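Local atomic coordinates of periplasmic binding protein/LacI transcriptional regulator (PDB entry 5OCP), a protein that binds L-arabinofuranose in the periplasm, in both its alpha and beta forms, as the sugar-capturing component of an arabinose ABC transporter. Residues Pro72-Ala77 against Arg89-Asp94; Ser51-Gly56 against Lys78-Pro83. All coordinates share one frame; numbering follows the deposited sequence.

Contact 1 (Pro72-Ala77 against Arg89-Asp94); sequences PVLKEA and RNIKVD. With AHR (alpha-L-arabinofuranose), chain I; FUB (beta-L-arabinofuranose), chain J.
Leu74 on helix 71-79 and Ile91 in the loop behind strand 84-87 reach toward each other and meet tip to tip. Leu74 CD1 and Ile91 CD1 lie 3.4 Å apart, tighter than ordinary van der Waals contact. Leu74 CD1 also touches Val93, whose side chain crosses it at about a right angle, with 4.1 Å to Val93 CG1. Ile91 gets its tip there by setting CG1 between its backbone N and carbonyl carbon (chi1 65°), the chain then running straight on to CD1.

At the other end of Arg89-Asp94 the loop turns to the sugar. From CB outward, the side chain of Arg89 comes to the sugar early: Arg89 CG lies 3.5 Å from O5 of the arabinofuranose, and the chain stays extended to NE. Arg89 NE gives the sugar's O5 a nearly straight hydrogen bond of 3.0 Å, in the plane of the guanidinium. Arg89 NH2 gives a second, 2.9 Å long, to the sugar's ring oxygen O4, the same in the alpha and beta anomers. NH1 turns to the carbonyl of Val65, which helps fix the rotation of the group. A leucine in place of Arg89 would probably leave O4 and O5 without these donors and the Val65 carbonyl without its mate. The loop leaving strand 84-87 thus packs on the helix before that strand and sends a pocket arginine to the sugar, as strand-end loops do in the cleft of a periplasmic sugar-binding protein.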
loop_
_atom_site.group_PDB
_atom_site.type_symbol
_atom_site.label_atom_id
_atom_site.label_comp_id
_atom_site.label_asym_id
_atom_site.label_seq_id
_atom_site.Cartn_x
_atom_site.Cartn_y
_atom_site.Cartn_z
ATOM N N PRO A 72 19.376 -4.212 14.245
ATOM C CA PRO A 72 20.194 -5.428 14.514
ATOM C C PRO A 72 20.285 -6.359 13.326
ATOM O O PRO A 72 21.405 -6.762 12.948
ATOM C CB PRO A 72 19.500 -6.070 15.695
ATOM C CG PRO A 72 18.771 -4.975 16.357
ATOM C CD PRO A 72 18.330 -4.033 15.239
ATOM N N VAL A 73 19.114 -6.695 12.703
ATOM C CA VAL A 73 19.166 -7.603 11.554
ATOM C C VAL A 73 19.864 -7.001 10.361
ATOM O O VAL A 73 20.572 -7.701 9.651
ATOM C CB VAL A 73 17.779 -8.268 11.255
ATOM C CG1 VAL A 73 16.797 -7.320 10.508
ATOM C CG2 VAL A 73 17.987 -9.574 10.544
ATOM N N LEU A 74 19.732 -5.681 10.114
ATOM C CA LEU A 74 20.421 -5.065 9.036
ATOM C C LEU A 74 21.921 -5.096 9.247
ATOM O O LEU A 74 22.670 -5.314 8.328
ATOM C CB LEU A 74 19.963 -3.603 8.822
ATOM C CG LEU A 74 18.534 -3.606 8.256
ATOM C CD1 LEU A 74 17.956 -2.211 8.228
ATOM C CD2 LEU A 74 18.454 -4.244 6.899
ATOM N N LYS A 75 22.334 -4.936 10.486
ATOM C CA LYS A 75 23.800 -5.026 10.788
ATOM C C LYS A 75 24.367 -6.424 10.540
ATOM O O LYS A 75 25.417 -6.580 9.938
ATOM C CB LYS A 75 24.055 -4.559 12.215
ATOM C CG LYS A 75 24.118 -3.058 12.357
ATOM C CD LYS A 75 23.989 -2.626 13.797
ATOM C CE LYS A 75 25.129 -3.138 14.654
ATOM N NZ LYS A 75 25.259 -2.316 15.910
ATOM N N GLU A 76 23.553 -7.419 10.842
ATOM C CA GLU A 76 23.879 -8.795 10.508
ATOM C C GLU A 76 24.050 -9.023 9.025
ATOM O O GLU A 76 24.982 -9.708 8.583
ATOM C CB GLU A 76 22.815 -9.749 11.074
ATOM C CG GLU A 76 22.859 -9.916 12.594
ATOM C CD GLU A 76 21.649 -10.619 13.183
ATOM O OE1 GLU A 76 21.026 -11.429 12.495
ATOM O OE2 GLU A 76 21.321 -10.369 14.376
ATOM N N ALA A 77 23.085 -8.541 8.201
ATOM C CA ALA A 77 23.266 -8.592 6.809
ATOM C C ALA A 77 24.537 -7.890 6.281
ATOM O O ALA A 77 25.190 -8.347 5.335
ATOM C CB ALA A 77 22.020 -8.042 6.108
ATOM N N ARG A 89 7.162 -0.022 2.067
ATOM C CA ARG A 89 7.232 0.828 3.250
ATOM C C ARG A 89 8.681 1.215 3.554
ATOM O O ARG A 89 9.598 1.011 2.709
ATOM C CB ARG A 89 6.498 0.202 4.432
ATOM C CG ARG A 89 5.056 -0.125 4.086
ATOM C CD ARG A 89 4.337 -0.804 5.245
ATOM N NE ARG A 89 2.943 -1.163 4.835
ATOM C CZ ARG A 89 2.137 -1.928 5.583
ATOM N NH1 ARG A 89 2.528 -2.450 6.732
ATOM N NH2 ARG A 89 0.928 -2.284 5.109
ATOM N N ASN A 90 8.843 1.887 4.667
ATOM C CA ASN A 90 10.182 2.411 5.006
ATOM C C ASN A 90 10.632 1.851 6.339
ATOM O O ASN A 90 9.876 1.376 7.183
ATOM C CB ASN A 90 10.198 3.954 5.072
ATOM C CG ASN A 90 11.588 4.573 4.860
ATOM O OD1 ASN A 90 12.535 3.894 4.475
ATOM N ND2 ASN A 90 11.716 5.849 5.209
ATOM N N ILE A 91 11.924 2.013 6.590
ATOM C CA ILE A 91 12.536 1.696 7.880
ATOM C C ILE A 91 13.104 3.006 8.451
ATOM O O ILE A 91 13.382 3.938 7.691
ATOM C CB ILE A 91 13.627 0.625 7.728
ATOM C CG1 ILE A 91 14.788 1.148 6.904
ATOM C CG2 ILE A 91 13.054 -0.678 7.158
ATOM C CD1 ILE A 91 15.994 0.209 6.802
ATOM N N LYS A 92 13.135 3.126 9.754
ATOM C CA LYS A 92 13.858 4.240 10.392
ATOM C C LYS A 92 15.187 3.732 10.904
ATOM O O LYS A 92 15.216 2.948 11.852
ATOM C CB LYS A 92 13.022 4.858 11.519
ATOM C CG LYS A 92 11.792 5.599 11.035
ATOM C CD LYS A 92 12.015 6.760 10.086
ATOM C CE LYS A 92 10.697 7.357 9.612
ATOM N NZ LYS A 92 9.965 8.141 10.659
ATOM N N VAL A 93 16.267 4.093 10.253
ATOM C CA VAL A 93 17.577 3.747 10.738
ATOM C C VAL A 93 18.454 4.981 10.705
ATOM O O VAL A 93 18.207 5.881 9.986
ATOM C CB VAL A 93 18.253 2.611 9.975
ATOM C CG1 VAL A 93 17.529 1.327 10.212
ATOM C CG2 VAL A 93 18.362 2.899 8.521
ATOM N N ASP A 94 19.506 4.979 11.519
ATOM C CA ASP A 94 20.410 6.125 11.605
ATOM C C ASP A 94 21.620 6.065 10.670
ATOM O O ASP A 94 22.416 7.002 10.626
ATOM C CB ASP A 94 20.883 6.317 13.049
ATOM C CG ASP A 94 21.630 5.112 13.583
ATOM O OD1 ASP A 94 21.783 4.124 12.833
ATOM O OD2 ASP A 94 22.065 5.150 14.754
HETATM O O5 AHR I . 2.282 -0.477 1.992
HETATM C C5 AHR I . 1.276 -0.439 1.027
HETATM C C4 AHR I . -0.085 -0.616 1.676
HETATM O O4 AHR I . -0.123 -1.778 2.470
HETATM C C3 AHR I . -1.209 -0.715 0.628
HETATM O O3 AHR I . -1.604 0.572 0.276
HETATM C C2 AHR I . -2.212 -1.542 1.416
HETATM O O2 AHR I . -3.185 -2.206 0.664
HETATM C C1 AHR I . -1.264 -2.543 2.051
HETATM O O1 AHR I . -1.853 -3.080 3.122
HETATM O O5 FUB J . 2.281 -0.477 1.991
HETATM C C5 FUB J . 1.272 -0.444 1.030
HETATM C C4 FUB J . -0.089 -0.626 1.681
HETATM O O4 FUB J . -0.133 -1.776 2.490
HETATM C C3 FUB J . -1.214 -0.732 0.639
HETATM O O3 FUB J . -1.595 0.558 0.273
HETATM C C2 FUB J . -2.256 -1.499 1.445
HETATM O O2 FUB J . -3.195 -2.202 0.665
HETATM C C1 FUB J . -1.447 -2.361 2.414
HETATM O O1 FUB J . -1.290 -3.563 1.837
#

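Contact 2 (Ser51-Gly56 against Lys78-Pro83)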
loop_
_atom_site.group_PDB
_atom_site.type_symbol
_atom_site.label_atom_id
_atom_site.label_comp_id
_atom_site.label_asym_id
_atom_site.label_seq_id
_atom_site.Cartn_x
_atom_site.Cartn_y
_atom_site.Cartn_z
ATOM N N SER A 51 17.274 -16.309 8.292
ATOM C CA SER A 51 17.413 -17.521 7.488
ATOM C C SER A 51 18.032 -17.262 6.158
ATOM O O SER A 51 18.915 -17.993 5.703
ATOM C CB SER A 51 16.048 -18.224 7.367
ATOM O OG SER A 51 16.149 -19.376 6.594
ATOM N N PHE A 52 17.622 -16.160 5.524
ATOM C CA PHE A 52 18.287 -15.802 4.282
ATOM C C PHE A 52 19.787 -15.589 4.440
ATOM O O PHE A 52 20.546 -16.019 3.541
ATOM C CB PHE A 52 17.744 -14.465 3.710
ATOM C CG PHE A 52 16.304 -14.488 3.358
ATOM C CD1 PHE A 52 15.689 -15.618 2.904
ATOM C CD2 PHE A 52 15.581 -13.278 3.379
ATOM C CE1 PHE A 52 14.346 -15.641 2.582
ATOM C CE2 PHE A 52 14.260 -13.290 3.015
ATOM C CZ PHE A 52 13.638 -14.445 2.645
ATOM N N ILE A 53 20.201 -14.947 5.517
ATOM C CA ILE A 53 21.623 -14.723 5.783
ATOM C C ILE A 53 22.334 -16.087 6.053
ATOM O O ILE A 53 23.324 -16.388 5.412
ATOM C CB ILE A 53 21.805 -13.824 6.982
ATOM C CG1 ILE A 53 21.361 -12.362 6.671
ATOM C CG2 ILE A 53 23.271 -13.746 7.416
ATOM C CD1 ILE A 53 21.164 -11.512 7.890
ATOM N N ALA A 54 21.720 -16.917 6.864
ATOM C CA ALA A 54 22.251 -18.314 7.082
ATOM C C ALA A 54 22.406 -19.114 5.830
ATOM O O ALA A 54 23.364 -19.927 5.697
ATOM C CB ALA A 54 21.364 -19.021 8.081
ATOM N N GLN A 55 21.477 -18.956 4.884
ATOM C CA GLN A 55 21.523 -19.645 3.593
ATOM C C GLN A 55 22.464 -19.046 2.569
ATOM O O GLN A 55 22.662 -19.620 1.508
ATOM C CB GLN A 55 20.109 -19.808 3.018
ATOM C CG GLN A 55 19.222 -20.669 3.926
ATOM C CD GLN A 55 17.902 -20.920 3.306
ATOM O OE1 GLN A 55 17.805 -21.540 2.229
ATOM N NE2 GLN A 55 16.872 -20.467 3.965
ATOM N N GLY A 56 23.071 -17.890 2.861
ATOM C CA GLY A 56 24.014 -17.270 1.953
ATOM C C GLY A 56 23.413 -16.765 0.652
ATOM O O GLY A 56 24.018 -16.860 -0.428
ATOM N N LYS A 78 24.853 -6.761 6.882
ATOM C CA LYS A 78 25.967 -6.002 6.451
ATOM C C LYS A 78 27.274 -6.783 6.723
ATOM O O LYS A 78 28.144 -6.901 5.864
ATOM C CB LYS A 78 25.995 -4.656 7.125
ATOM C CG LYS A 78 27.081 -3.774 6.500
ATOM C CD LYS A 78 26.949 -2.345 7.034
ATOM C CE LYS A 78 28.071 -1.423 6.528
ATOM N NZ LYS A 78 27.722 -0.862 5.189
ATOM N N ARG A 79 27.355 -7.336 7.886
ATOM C CA ARG A 79 28.522 -8.195 8.285
ATOM C C ARG A 79 28.657 -9.395 7.394
ATOM O O ARG A 79 29.752 -9.750 7.030
ATOM C CB ARG A 79 28.403 -8.592 9.753
ATOM C CG ARG A 79 28.673 -7.448 10.722
ATOM C CD ARG A 79 28.766 -7.920 12.189
ATOM N NE ARG A 79 27.472 -8.313 12.800
ATOM C CZ ARG A 79 26.713 -7.578 13.637
ATOM N NH1 ARG A 79 27.063 -6.353 14.045
ATOM N NH2 ARG A 79 25.568 -8.083 14.091
ATOM N N ALA A 80 27.521 -9.947 6.947
ATOM C CA ALA A 80 27.480 -11.005 5.962
ATOM C C ALA A 80 27.748 -10.612 4.535
ATOM O O ALA A 80 27.766 -11.475 3.678
ATOM C CB ALA A 80 26.130 -11.715 6.053
ATOM N N LYS A 81 27.909 -9.303 4.281
ATOM C CA LYS A 81 28.110 -8.710 2.965
ATOM C C LYS A 81 26.993 -9.047 1.972
ATOM O O LYS A 81 27.225 -9.363 0.784
ATOM C CB LYS A 81 29.474 -9.107 2.434
ATOM C CG LYS A 81 30.584 -8.644 3.350
ATOM C CD LYS A 81 31.919 -9.074 2.744
ATOM C CE LYS A 81 33.113 -8.356 3.393
ATOM N NZ LYS A 81 33.526 -9.037 4.640
ATOM N N ILE A 82 25.743 -9.022 2.474
ATOM C CA ILE A 82 24.572 -9.285 1.618
ATOM C C ILE A 82 23.812 -7.958 1.472
ATOM O O ILE A 82 23.458 -7.388 2.480
ATOM C CB ILE A 82 23.634 -10.325 2.214
ATOM C CG1 ILE A 82 24.378 -11.665 2.430
ATOM C CG2 ILE A 82 22.453 -10.539 1.225
ATOM C CD1 ILE A 82 23.603 -12.744 3.152
ATOM N N PRO A 83 23.695 -7.459 0.232
ATOM C CA PRO A 83 22.991 -6.161 0.077
ATOM C C PRO A 83 21.492 -6.307 0.412
ATOM O O PRO A 83 20.856 -7.346 0.061
ATOM C CB PRO A 83 23.207 -5.858 -1.399
ATOM C CG PRO A 83 23.384 -7.182 -2.074
ATOM C CD PRO A 83 24.135 -7.986 -1.068
#
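Ile53 does most of the work from the Ser51-Gly56 side, meeting Ala80 and Ile82 at the C-terminal end of helix 71-79. Taken in order, the segment begins with Ser51, which turns to its own segment: Ser51 OG accepts a 2.9 Å hydrogen bond from Gln55 NE2, lying close to the amide plane of Gln55, though the bond is bent to 146°. Phe52 starts out toward Lys78-Pro83, but its ring leads off to pack on Ile60 of strand 59-62 and on Val57.

Next comes Ile53, whose two branches part company. Ile53 CG2, anti to the backbone N, rests on Ala80 CB at 3.8 Å. Ile53 CG1 lies on the other side of the fork, beside the backbone N (chi1 -70°), and passes 4.2 Å from Ile82 CD1. The two isoleucines cross obliquely, and Ile82 CD1 pushes in as far as the main chain, 3.8 Å from Ile53 CA. Ile82 also packs on Ile60, so it fills the angle between the helix end and the sheet.

Gly56 is the first residue to leave helical phi/psi, with positive phi, and Gly56 N bonds back to Ile53 O at 3.0 Å. Lys81 likewise takes positive phi, its N bonded to Lys78 O; both turns are Schellman motifs. No hydrogen bond crosses between the segments. Adjacent helices packing together as the chain passes to parallel strands 59-62 and 84-87 belong to the beta-alpha-beta crossovers of this Rossmann-like periplasmic binding protein lobe.

Contacts 1 and 2 have centres 13 Å apart and share helix 71-79, one end of which leads straight into contact 2. Along the chain the segments alternate: Ser51-Gly56, Pro72-Ala77, Lys78-Pro83, Arg89-Asp94. The two contacts meet directly, through a probable hydrogen bond of 3.0 Å from Ile82 N to Ala77 O, and through Ile53 CD1, which packs against Ala77 N. Both belong to the lobe built on the parallel sheet that contains strands 59-62 and 84-87. Strand 84-87 runs from the helix ends of contact 2 to the Arg89 loop of contact 1, so one beta-alpha-beta unit spans from the lobe's outer end to the sugar cleft.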